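PDB 6JJJ: C-type lectin domain family 4 member F from Mus musculus, which acts as a Kupffer cell lectin receptor with affinity for galactose and fucose, and could be involved in endocytosis. Local coordinates for residues L21-Q26 / G33-F38; Q65-F70 / V147-T152; W118-G123 / D137-S142. All blocks are in the same frame, centred on the assembly; numbering follows the deposited sequence.

Interaction 1. Residues L21-Q26 / G33-F38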
loop_
_atom_site.group_PDB
_atom_site.type_symbol
_atom_site.label_atom_id
_atom_site.label_comp_id
_atom_site.label_asym_id
_atom_site.label_seq_id
_atom_site.Cartn_x
_atom_site.Cartn_y
_atom_site.Cartn_z
ATOM N N LEU A 21 -4.234 5.089 -1.484
ATOM C CA LEU A 21 -4.095 4.352 -0.233
ATOM C C LEU A 21 -5.321 3.484 0.023
ATOM O O LEU A 21 -5.200 2.295 0.343
ATOM C CB LEU A 21 -3.884 5.322 0.927
ATOM C CG LEU A 21 -2.537 6.032 1.015
ATOM C CD1 LEU A 21 -2.604 7.145 2.048
ATOM C CD2 LEU A 21 -1.433 5.062 1.375
ATOM N N GLN A 22 -6.516 4.061 -0.125
ATOM C CA GLN A 22 -7.741 3.288 0.059
ATOM C C GLN A 22 -7.763 2.080 -0.868
ATOM O O GLN A 22 -8.241 1.003 -0.488
ATOM C CB GLN A 22 -8.961 4.181 -0.178
ATOM C CG GLN A 22 -9.081 5.339 0.816
ATOM C CD GLN A 22 -10.106 6.387 0.401
ATOM O OE1 GLN A 22 -10.762 6.258 -0.632
ATOM N NE2 GLN A 22 -10.244 7.431 1.211
ATOM N N LEU A 23 -7.225 2.231 -2.080
ATOM C CA LEU A 23 -7.214 1.132 -3.039
ATOM C C LEU A 23 -6.275 0.019 -2.590
ATOM O O LEU A 23 -6.700 -1.125 -2.388
ATOM C CB LEU A 23 -6.806 1.652 -4.416
ATOM C CG LEU A 23 -7.817 2.534 -5.147
ATOM C CD1 LEU A 23 -7.195 3.155 -6.386
ATOM C CD2 LEU A 23 -9.049 1.709 -5.507
ATOM N N ILE A 24 -4.984 0.328 -2.448
ATOM C CA ILE A 24 -4.038 -0.710 -2.062
ATOM C C ILE A 24 -4.332 -1.202 -0.652
ATOM O O ILE A 24 -4.045 -2.359 -0.322
ATOM C CB ILE A 24 -2.588 -0.211 -2.193
ATOM C CG1 ILE A 24 -1.601 -1.340 -1.879
ATOM C CG2 ILE A 24 -2.346 0.969 -1.265
ATOM C CD1 ILE A 24 -1.735 -2.579 -2.768
ATOM N N ALA A 25 -4.904 -0.350 0.203
ATOM C CA ALA A 25 -5.296 -0.811 1.531
ATOM C C ALA A 25 -6.370 -1.887 1.449
ATOM O O ALA A 25 -6.494 -2.713 2.360
ATOM C CB ALA A 25 -5.789 0.361 2.378
ATOM N N GLN A 26 -7.151 -1.900 0.369
ATOM C CA GLN A 26 -8.139 -2.942 0.129
ATOM C C GLN A 26 -7.645 -3.976 -0.875
ATOM O O GLN A 26 -8.450 -4.736 -1.424
ATOM C CB GLN A 26 -9.455 -2.316 -0.332
ATOM C CG GLN A 26 -10.010 -1.308 0.663
ATOM C CD GLN A 26 -11.301 -0.668 0.200
ATOM O OE1 GLN A 26 -12.318 -1.339 0.038
ATOM N NE2 GLN A 26 -11.266 0.640 -0.022
ATOM N N GLY A 33 -0.924 1.661 -15.438
ATOM C CA GLY A 33 -1.866 2.754 -15.465
ATOM C C GLY A 33 -3.157 2.510 -14.710
ATOM O O GLY A 33 -3.748 3.468 -14.196
ATOM N N ASN A 34 -3.607 1.265 -14.629
ATOM C CA ASN A 34 -4.868 0.935 -13.986
ATOM C C ASN A 34 -4.631 0.164 -12.694
ATOM O O ASN A 34 -3.559 -0.403 -12.464
ATOM C CB ASN A 34 -5.774 0.133 -14.929
ATOM C CG ASN A 34 -6.083 0.880 -16.220
ATOM O OD1 ASN A 34 -6.902 1.805 -16.232
ATOM N ND2 ASN A 34 -5.429 0.487 -17.309
ATOM N N PHE A 35 -5.660 0.155 -11.849
ATOM C CA PHE A 35 -5.681 -0.657 -10.641
ATOM C C PHE A 35 -6.608 -1.850 -10.840
ATOM O O PHE A 35 -7.692 -1.720 -11.418
ATOM C CB PHE A 35 -6.136 0.164 -9.434
ATOM C CG PHE A 35 -5.062 1.040 -8.856
ATOM C CD1 PHE A 35 -4.133 0.528 -7.964
ATOM C CD2 PHE A 35 -4.983 2.381 -9.206
ATOM C CE1 PHE A 35 -3.143 1.337 -7.434
ATOM C CE2 PHE A 35 -3.995 3.194 -8.679
ATOM C CZ PHE A 35 -3.075 2.673 -7.794
ATOM N N TYR A 36 -6.162 -3.016 -10.383
ATOM C CA TYR A 36 -6.906 -4.257 -10.530
ATOM C C TYR A 36 -7.214 -4.837 -9.159
ATOM O O TYR A 36 -6.386 -4.769 -8.245
ATOM C CB TYR A 36 -6.122 -5.277 -11.356
ATOM C CG TYR A 36 -5.824 -4.830 -12.764
ATOM C CD1 TYR A 36 -4.796 -3.935 -13.031
ATOM C CD2 TYR A 36 -6.568 -5.311 -13.831
ATOM C CE1 TYR A 36 -4.524 -3.532 -14.324
ATOM C CE2 TYR A 36 -6.300 -4.915 -15.122
ATOM C CZ TYR A 36 -5.281 -4.028 -15.366
ATOM O OH TYR A 36 -5.025 -3.641 -16.661
ATOM N N TYR A 37 -8.414 -5.398 -9.018
ATOM C CA TYR A 37 -8.845 -6.047 -7.785
ATOM C C TYR A 37 -9.227 -7.490 -8.086
ATOM O O TYR A 37 -10.145 -7.740 -8.873
ATOM C CB TYR A 37 -10.023 -5.301 -7.156
ATOM C CG TYR A 37 -10.595 -5.983 -5.936
ATOM C CD1 TYR A 37 -10.085 -5.734 -4.669
ATOM C CD2 TYR A 37 -11.649 -6.879 -6.053
ATOM C CE1 TYR A 37 -10.610 -6.362 -3.551
ATOM C CE2 TYR A 37 -12.179 -7.506 -4.945
ATOM C CZ TYR A 37 -11.655 -7.246 -3.696
ATOM O OH TYR A 37 -12.187 -7.876 -2.594
ATOM N N PHE A 38 -8.538 -8.430 -7.447
ATOM C CA PHE A 38 -8.830 -9.853 -7.581
ATOM C C PHE A 38 -9.659 -10.283 -6.377
ATOM O O PHE A 38 -9.195 -10.192 -5.235
ATOM C CB PHE A 38 -7.541 -10.662 -7.703
ATOM C CG PHE A 38 -6.726 -10.295 -8.910
ATOM C CD1 PHE A 38 -5.892 -9.188 -8.883
ATOM C CD2 PHE A 38 -6.811 -11.035 -10.078
ATOM C CE1 PHE A 38 -5.151 -8.832 -9.995
ATOM C CE2 PHE A 38 -6.067 -10.684 -11.192
ATOM C CZ PHE A 38 -5.237 -9.585 -11.152
#

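Interaction 2. Residues Q65-F70 / V147-T152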
loop_
_atom_site.group_PDB
_atom_site.type_symbol
_atom_site.label_atom_id
_atom_site.label_comp_id
_atom_site.label_asym_id
_atom_site.label_seq_id
_atom_site.Cartn_x
_atom_site.Cartn_y
_atom_site.Cartn_z
ATOM N N GLN A 65 -1.808 -7.460 -24.838
ATOM C CA GLN A 65 -1.572 -8.865 -24.520
ATOM C C GLN A 65 -0.718 -9.050 -23.275
ATOM O O GLN A 65 -0.944 -9.991 -22.508
ATOM C CB GLN A 65 -0.899 -9.570 -25.702
ATOM C CG GLN A 65 0.551 -9.169 -25.930
ATOM C CD GLN A 65 1.132 -9.774 -27.196
ATOM O OE1 GLN A 65 0.490 -10.588 -27.861
ATOM N NE2 GLN A 65 2.353 -9.376 -27.535
ATOM N N GLU A 66 0.282 -8.186 -23.070
ATOM C CA GLU A 66 1.033 -8.207 -21.820
ATOM C C GLU A 66 0.117 -7.955 -20.631
ATOM O O GLU A 66 0.425 -8.376 -19.509
ATOM C CB GLU A 66 2.157 -7.172 -21.855
ATOM C CG GLU A 66 3.418 -7.652 -22.556
ATOM C CD GLU A 66 4.637 -6.816 -22.209
ATOM O OE1 GLU A 66 4.499 -5.838 -21.445
ATOM O OE2 GLU A 66 5.739 -7.141 -22.698
ATOM N N GLU A 67 -0.990 -7.241 -20.849
ATOM C CA GLU A 67 -1.991 -7.084 -19.798
ATOM C C GLU A 67 -2.570 -8.433 -19.393
ATOM O O GLU A 67 -2.703 -8.731 -18.201
ATOM C CB GLU A 67 -3.099 -6.143 -20.264
ATOM C CG GLU A 67 -4.237 -6.005 -19.268
ATOM C CD GLU A 67 -5.165 -4.857 -19.602
ATOM O OE1 GLU A 67 -5.107 -4.357 -20.744
ATOM O OE2 GLU A 67 -5.954 -4.455 -18.722
ATOM N N GLN A 68 -2.934 -9.260 -20.381
ATOM C CA GLN A 68 -3.486 -10.576 -20.075
ATOM C C GLN A 68 -2.504 -11.403 -19.257
ATOM O O GLN A 68 -2.910 -12.154 -18.360
ATOM C CB GLN A 68 -3.863 -11.318 -21.360
ATOM C CG GLN A 68 -4.344 -12.743 -21.106
ATOM C CD GLN A 68 -5.495 -13.167 -22.005
ATOM O OE1 GLN A 68 -5.987 -12.389 -22.821
ATOM N NE2 GLN A 68 -5.938 -14.411 -21.847
ATOM N N ALA A 69 -1.208 -11.286 -19.553
ATOM C CA ALA A 69 -0.212 -12.011 -18.772
ATOM C C ALA A 69 -0.318 -11.639 -17.300
ATOM O O ALA A 69 -0.375 -12.515 -16.431
ATOM C CB ALA A 69 1.192 -11.719 -19.304
ATOM N N PHE A 70 -0.395 -10.339 -17.007
ATOM C CA PHE A 70 -0.553 -9.894 -15.629
ATOM C C PHE A 70 -1.707 -10.624 -14.955
ATOM O O PHE A 70 -1.558 -11.171 -13.856
ATOM C CB PHE A 70 -0.777 -8.384 -15.591
ATOM C CG PHE A 70 -1.179 -7.875 -14.248
ATOM C CD1 PHE A 70 -0.271 -7.854 -13.204
ATOM C CD2 PHE A 70 -2.467 -7.428 -14.022
ATOM C CE1 PHE A 70 -0.640 -7.389 -11.959
ATOM C CE2 PHE A 70 -2.844 -6.961 -12.779
ATOM C CZ PHE A 70 -1.930 -6.940 -11.746
ATOM N N VAL A 147 -12.364 -10.052 -11.631
ATOM C CA VAL A 147 -11.331 -9.023 -11.550
ATOM C C VAL A 147 -11.913 -7.704 -12.046
ATOM O O VAL A 147 -12.470 -7.638 -13.147
ATOM C CB VAL A 147 -10.079 -9.424 -12.357
ATOM C CG1 VAL A 147 -10.464 -9.791 -13.785
ATOM C CG2 VAL A 147 -9.046 -8.314 -12.329
ATOM N N CYS A 148 -11.770 -6.655 -11.241
ATOM C CA CYS A 148 -12.185 -5.311 -11.618
ATOM C C CYS A 148 -10.988 -4.515 -12.124
ATOM O O CYS A 148 -9.844 -4.779 -11.748
ATOM C CB CYS A 148 -12.812 -4.566 -10.433
ATOM S SG CYS A 148 -14.146 -5.413 -9.539
ATOM N N LYS A 149 -11.261 -3.523 -12.974
ATOM C CA LYS A 149 -10.229 -2.610 -13.454
ATOM C C LYS A 149 -10.671 -1.168 -13.240
ATOM O O LYS A 149 -11.843 -0.830 -13.429
ATOM C CB LYS A 149 -9.903 -2.834 -14.943
ATOM C CG LYS A 149 -8.820 -1.897 -15.477
ATOM C CD LYS A 149 -8.103 -2.465 -16.695
ATOM C CE LYS A 149 -8.847 -2.173 -17.990
ATOM N NZ LYS A 149 -8.057 -2.594 -19.185
ATOM N N LYS A 150 -9.715 -0.320 -12.869
ATOM C CA LYS A 150 -9.985 1.072 -12.540
ATOM C C LYS A 150 -8.916 1.955 -13.156
ATOM O O LYS A 150 -7.737 1.593 -13.182
ATOM C CB LYS A 150 -10.032 1.279 -11.022
ATOM C CG LYS A 150 -10.258 2.720 -10.599
ATOM C CD LYS A 150 -10.325 2.848 -9.082
ATOM C CE LYS A 150 -11.685 2.429 -8.536
ATOM N NZ LYS A 150 -12.588 3.605 -8.349
ATOM N N SER A 151 -9.339 3.113 -13.651
ATOM C CA SER A 151 -8.449 4.049 -14.317
ATOM C C SER A 151 -7.984 5.127 -13.347
ATOM O O SER A 151 -8.674 5.462 -12.381
ATOM C CB SER A 151 -9.149 4.705 -15.510
ATOM O OG SER A 151 -9.682 3.732 -16.391
ATOM N N THR A 152 -6.794 5.660 -13.615
ATOM C CA THR A 152 -6.232 6.750 -12.830
ATOM C C THR A 152 -5.271 7.536 -13.709
ATOM O O THR A 152 -4.759 7.030 -14.712
ATOM C CB THR A 152 -5.502 6.248 -11.574
ATOM O OG1 THR A 152 -4.798 5.036 -11.877
ATOM C CG2 THR A 152 -6.481 6.011 -10.432
#

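Interaction 3. Residues W118-G123 / D137-S142. With CA (calcium ion), chain H.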
loop_
_atom_site.group_PDB
_atom_site.type_symbol
_atom_site.label_atom_id
_atom_site.label_comp_id
_atom_site.label_asym_id
_atom_site.label_seq_id
_atom_site.Cartn_x
_atom_site.Cartn_y
_atom_site.Cartn_z
ATOM N N TRP A 118 -21.849 -23.253 -25.187
ATOM C CA TRP A 118 -22.405 -24.542 -24.801
ATOM C C TRP A 118 -23.759 -24.354 -24.126
ATOM O O TRP A 118 -24.013 -23.349 -23.458
ATOM C CB TRP A 118 -21.434 -25.259 -23.863
ATOM C CG TRP A 118 -21.690 -26.717 -23.712
ATOM C CD1 TRP A 118 -21.537 -27.681 -24.667
ATOM C CD2 TRP A 118 -22.132 -27.392 -22.529
ATOM N NE1 TRP A 118 -21.861 -28.912 -24.152
ATOM C CE2 TRP A 118 -22.231 -28.762 -22.841
ATOM C CE3 TRP A 118 -22.457 -26.970 -21.236
ATOM C CZ2 TRP A 118 -22.643 -29.713 -21.910
ATOM C CZ3 TRP A 118 -22.865 -27.917 -20.312
ATOM C CH2 TRP A 118 -22.953 -29.271 -20.654
ATOM N N ARG A 119 -24.640 -25.333 -24.317
ATOM C CA ARG A 119 -25.972 -25.301 -23.723
ATOM C C ARG A 119 -25.915 -26.014 -22.376
ATOM O O ARG A 119 -25.691 -27.227 -22.319
ATOM C CB ARG A 119 -26.997 -25.956 -24.647
ATOM C CG ARG A 119 -28.449 -25.653 -24.289
ATOM C CD ARG A 119 -29.060 -26.678 -23.339
ATOM N NE ARG A 119 -30.458 -26.359 -23.047
ATOM C CZ ARG A 119 -31.201 -26.979 -22.136
ATOM N NH1 ARG A 119 -30.686 -27.965 -21.414
ATOM N NH2 ARG A 119 -32.460 -26.610 -21.943
ATOM N N HIS A 120 -26.134 -25.268 -21.297
ATOM C CA HIS A 120 -26.066 -25.856 -19.970
ATOM C C HIS A 120 -27.390 -26.521 -19.612
ATOM O O HIS A 120 -28.429 -26.284 -20.231
ATOM C CB HIS A 120 -25.711 -24.795 -18.925
ATOM C CG HIS A 120 -24.248 -24.487 -18.852
ATOM N ND1 HIS A 120 -23.470 -24.829 -17.766
ATOM C CD2 HIS A 120 -23.415 -23.890 -19.738
ATOM C CE1 HIS A 120 -22.225 -24.443 -17.980
ATOM N NE2 HIS A 120 -22.165 -23.871 -19.169
ATOM N N ARG A 121 -27.331 -27.384 -18.602
ATOM C CA ARG A 121 -28.503 -28.149 -18.198
ATOM C C ARG A 121 -29.581 -27.274 -17.579
ATOM O O ARG A 121 -30.763 -27.402 -17.925
ATOM C CB ARG A 121 -28.058 -29.220 -17.212
ATOM C CG ARG A 121 -27.097 -30.251 -17.778
ATOM C CD ARG A 121 -26.512 -31.100 -16.656
ATOM N NE ARG A 121 -27.477 -31.339 -15.586
ATOM C CZ ARG A 121 -27.216 -32.038 -14.485
ATOM N NH1 ARG A 121 -26.023 -32.592 -14.315
ATOM N NH2 ARG A 121 -28.143 -32.175 -13.547
ATOM N N ASN A 122 -29.191 -26.352 -16.703
ATOM C CA ASN A 122 -30.136 -25.471 -16.020
ATOM C C ASN A 122 -29.699 -24.018 -16.167
ATOM O O ASN A 122 -28.919 -23.511 -15.355
ATOM C CB ASN A 122 -30.263 -25.865 -14.539
ATOM C CG ASN A 122 -31.210 -24.959 -13.769
ATOM O OD1 ASN A 122 -31.941 -24.162 -14.356
ATOM N ND2 ASN A 122 -31.194 -25.075 -12.443
ATOM N N GLY A 123 -30.194 -23.351 -17.204
ATOM C CA GLY A 123 -30.713 -23.990 -18.404
ATOM C C GLY A 123 -30.320 -23.056 -19.528
ATOM O O GLY A 123 -31.036 -22.911 -20.519
ATOM N N ASP A 137 -16.141 -18.728 -22.806
ATOM C CA ASP A 137 -17.492 -18.244 -22.554
ATOM C C ASP A 137 -18.218 -19.234 -21.647
ATOM O O ASP A 137 -18.006 -20.447 -21.725
ATOM C CB ASP A 137 -18.251 -18.021 -23.864
ATOM C CG ASP A 137 -18.577 -19.301 -24.597
ATOM O OD1 ASP A 137 -17.889 -20.321 -24.394
ATOM O OD2 ASP A 137 -19.537 -19.268 -25.395
ATOM N N MET A 138 -19.059 -18.707 -20.761
ATOM C CA MET A 138 -19.601 -19.493 -19.663
ATOM C C MET A 138 -21.013 -19.023 -19.352
ATOM O O MET A 138 -21.412 -17.912 -19.708
ATOM C CB MET A 138 -18.698 -19.377 -18.423
ATOM C CG MET A 138 -19.163 -20.149 -17.213
ATOM S SD MET A 138 -19.245 -21.921 -17.560
ATOM C CE MET A 138 -20.110 -22.512 -16.111
ATOM N N ALA A 139 -21.767 -19.891 -18.682
ATOM C CA ALA A 139 -23.098 -19.525 -18.220
ATOM C C ALA A 139 -22.989 -18.418 -17.180
ATOM O O ALA A 139 -22.264 -18.549 -16.190
ATOM C CB ALA A 139 -23.809 -20.741 -17.631
ATOM N N CYS A 140 -23.700 -17.315 -17.416
ATOM C CA CYS A 140 -23.524 -16.140 -16.571
ATOM C C CYS A 140 -23.990 -16.396 -15.144
ATOM O O CYS A 140 -23.400 -15.865 -14.198
ATOM C CB CYS A 140 -24.263 -14.949 -17.181
ATOM S SG CYS A 140 -23.669 -14.480 -18.835
ATOM N N GLY A 141 -25.022 -17.217 -14.957
ATOM C CA GLY A 141 -25.494 -17.488 -13.611
ATOM C C GLY A 141 -24.484 -18.186 -12.723
ATOM O O GLY A 141 -24.688 -18.234 -11.504
ATOM N N SER A 142 -23.406 -18.718 -13.292
ATOM C CA SER A 142 -22.422 -19.446 -12.503
ATOM C C SER A 142 -21.603 -18.487 -11.651
ATOM O O SER A 142 -21.248 -17.388 -12.088
ATOM C CB SER A 142 -21.508 -20.252 -13.422
ATOM O OG SER A 142 -22.265 -21.166 -14.198
HETATM CA CA CA H . -17.677 -22.718 -22.957
HETATM O O HOH W 1 -17.028 -24.829 -22.371
#

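Interaction 1. Residues L21-Q26 / G33-F38
L23, near the end of the helix, lowers its CD1 methyl onto the ring of F35 in the neighbouring strand, and this pair makes up most of the surface buried in the contact. CD1 sits 3.9 Å from the centroid of the F35 ring and only 20° off its normal, a CH-pi contact over one face. The methyl is shifted toward the rim, so that F35 CD2 is its nearest atom, 3.7 Å from L23 CD1. W28 touches both residues, and Y30 meets F35 edge-to-face, so the pair lies in a buried aromatic cluster. Helix 9-25 is the part of the stalk that leads into the C-type lectin domain; strand 34-38 lies in the sheet that also holds the C-terminal strand 147-151. L21 and I24 of the same helix pack against L21 and I24 of the second and third subunits, consistent with a three-helix bundle at the threefold neck. L23 instead faces its own domain and couples stalk to sheet within one chain. At Q26, farther along the chain, the contact opens out. There Q26 O comes in at the edge of the Y37 ring, near its plane, 3.4 Å from Y37 CE1, while W28 and F51 meet the same ring. The Q26 side chain, partly exposed, folds back on its own helix: Q26 NE2 donates to Q22 O at 3.1 Å, from above the carbonyl plane and with a bent N-H...O angle of 138°.

Interaction 2. Residues Q65-F70 / V147-T152
E67 of helix 65-75 and K149 of strand 147-151 reach toward each other from opposite directions and join in a salt bridge, with K149 NZ 2.8 Å from E67 OE2. The lysine donates a hydrogen bond to the syn lone pair of that oxygen. E67 is extended, with CG anti to its backbone N (chi1 176°), whereas K149 bends at chi3 (85°) to bring its ammonium group to the carboxylate. E67 CA and K149 CA are 11.3 Å apart, a gap the two long side chains bridge. Two further hydrogen bonds hold the carboxylate: Y36 OH of the adjacent strand 34-38 to OE2, and T63 N to OE1. Apolar packing lies around the ions. F31 touches E67, Y36 touches K149, and F70 stacks on F31 while also meeting the Y36 ring. The one covalent tie here is the C148-C52 disulfide, a standard feature of the C-type lectin fold that links the strand to helix 45-54. With both carboxylate oxygens engaged and a lysine close by, the buried E67 is probably held as the anion and its rotation fixed.

Interaction 3. Residues W118-G123 / D137-S142
Beside the calcium site bound by D116, E126, N136 and D137, in the loop carrying the QPD motif (Q114, P115, D116), H120 packs against M138 and A139. Over one face of the imidazole the A139 methyl stands almost centrally, A139 CB lying 3.8 Å from the ring centroid and 8° off the normal, a CH-pi contact. Over the opposite face the W118 indole comes edge-on, its CE3 3.5 Å above the imidazole plane and H120 NE2 near the indole plane. The M138 side chain crosses H120 at about a right angle, its bend at chi2 (61°) turning the thioether back to the imidazole. The methyl M138 CE reaches H120 CE1 at 3.4 Å, obliquely, neither face nor edge, and SD lies 4.7 Å from the H120 ring centroid. H120 NE2 is hydrogen-bonded to E126 OE2, which probably helps position a carboxylate that is itself a calcium ligand. D137 grips the calcium ion twice, through its backbone O at 2.6 Å and its OD1 at 2.8 Å; a water also binds the metal. D137 OD2 accepts a hydrogen bond from N117 N, tying strand 135-138 to the loop. A QPD loop followed by a tryptophan is typical of galactose-type C-type lectin sites, where, as in the asialoglycoprotein receptor, that tryptophan packs against the sugar; W118 probably does likewise.

Interactions 1 and 2 are neighbours, their centres 11 Å apart, and share one sheet: strands 34-38 and 147-151 lie side by side, joined by backbone hydrogen bonds. They also meet directly, since Y36 of segment 33-38 probably hydrogen-bonds E67 of segment 65-70. Interaction 1 is buried and largely apolar, seating the stalk helix on this sheet; interaction 2, partly buried, pins helix 65-75 to it with charge. Interaction 3 lies on the opposite side of the chain's centre from interaction 1, about 31 Å away between centres. There the second sheet and a long loop meet at the partly exposed calcium site, where metal coordination joins ring packing. In sequence, interaction 3 is nested within the loop closed by interaction 2.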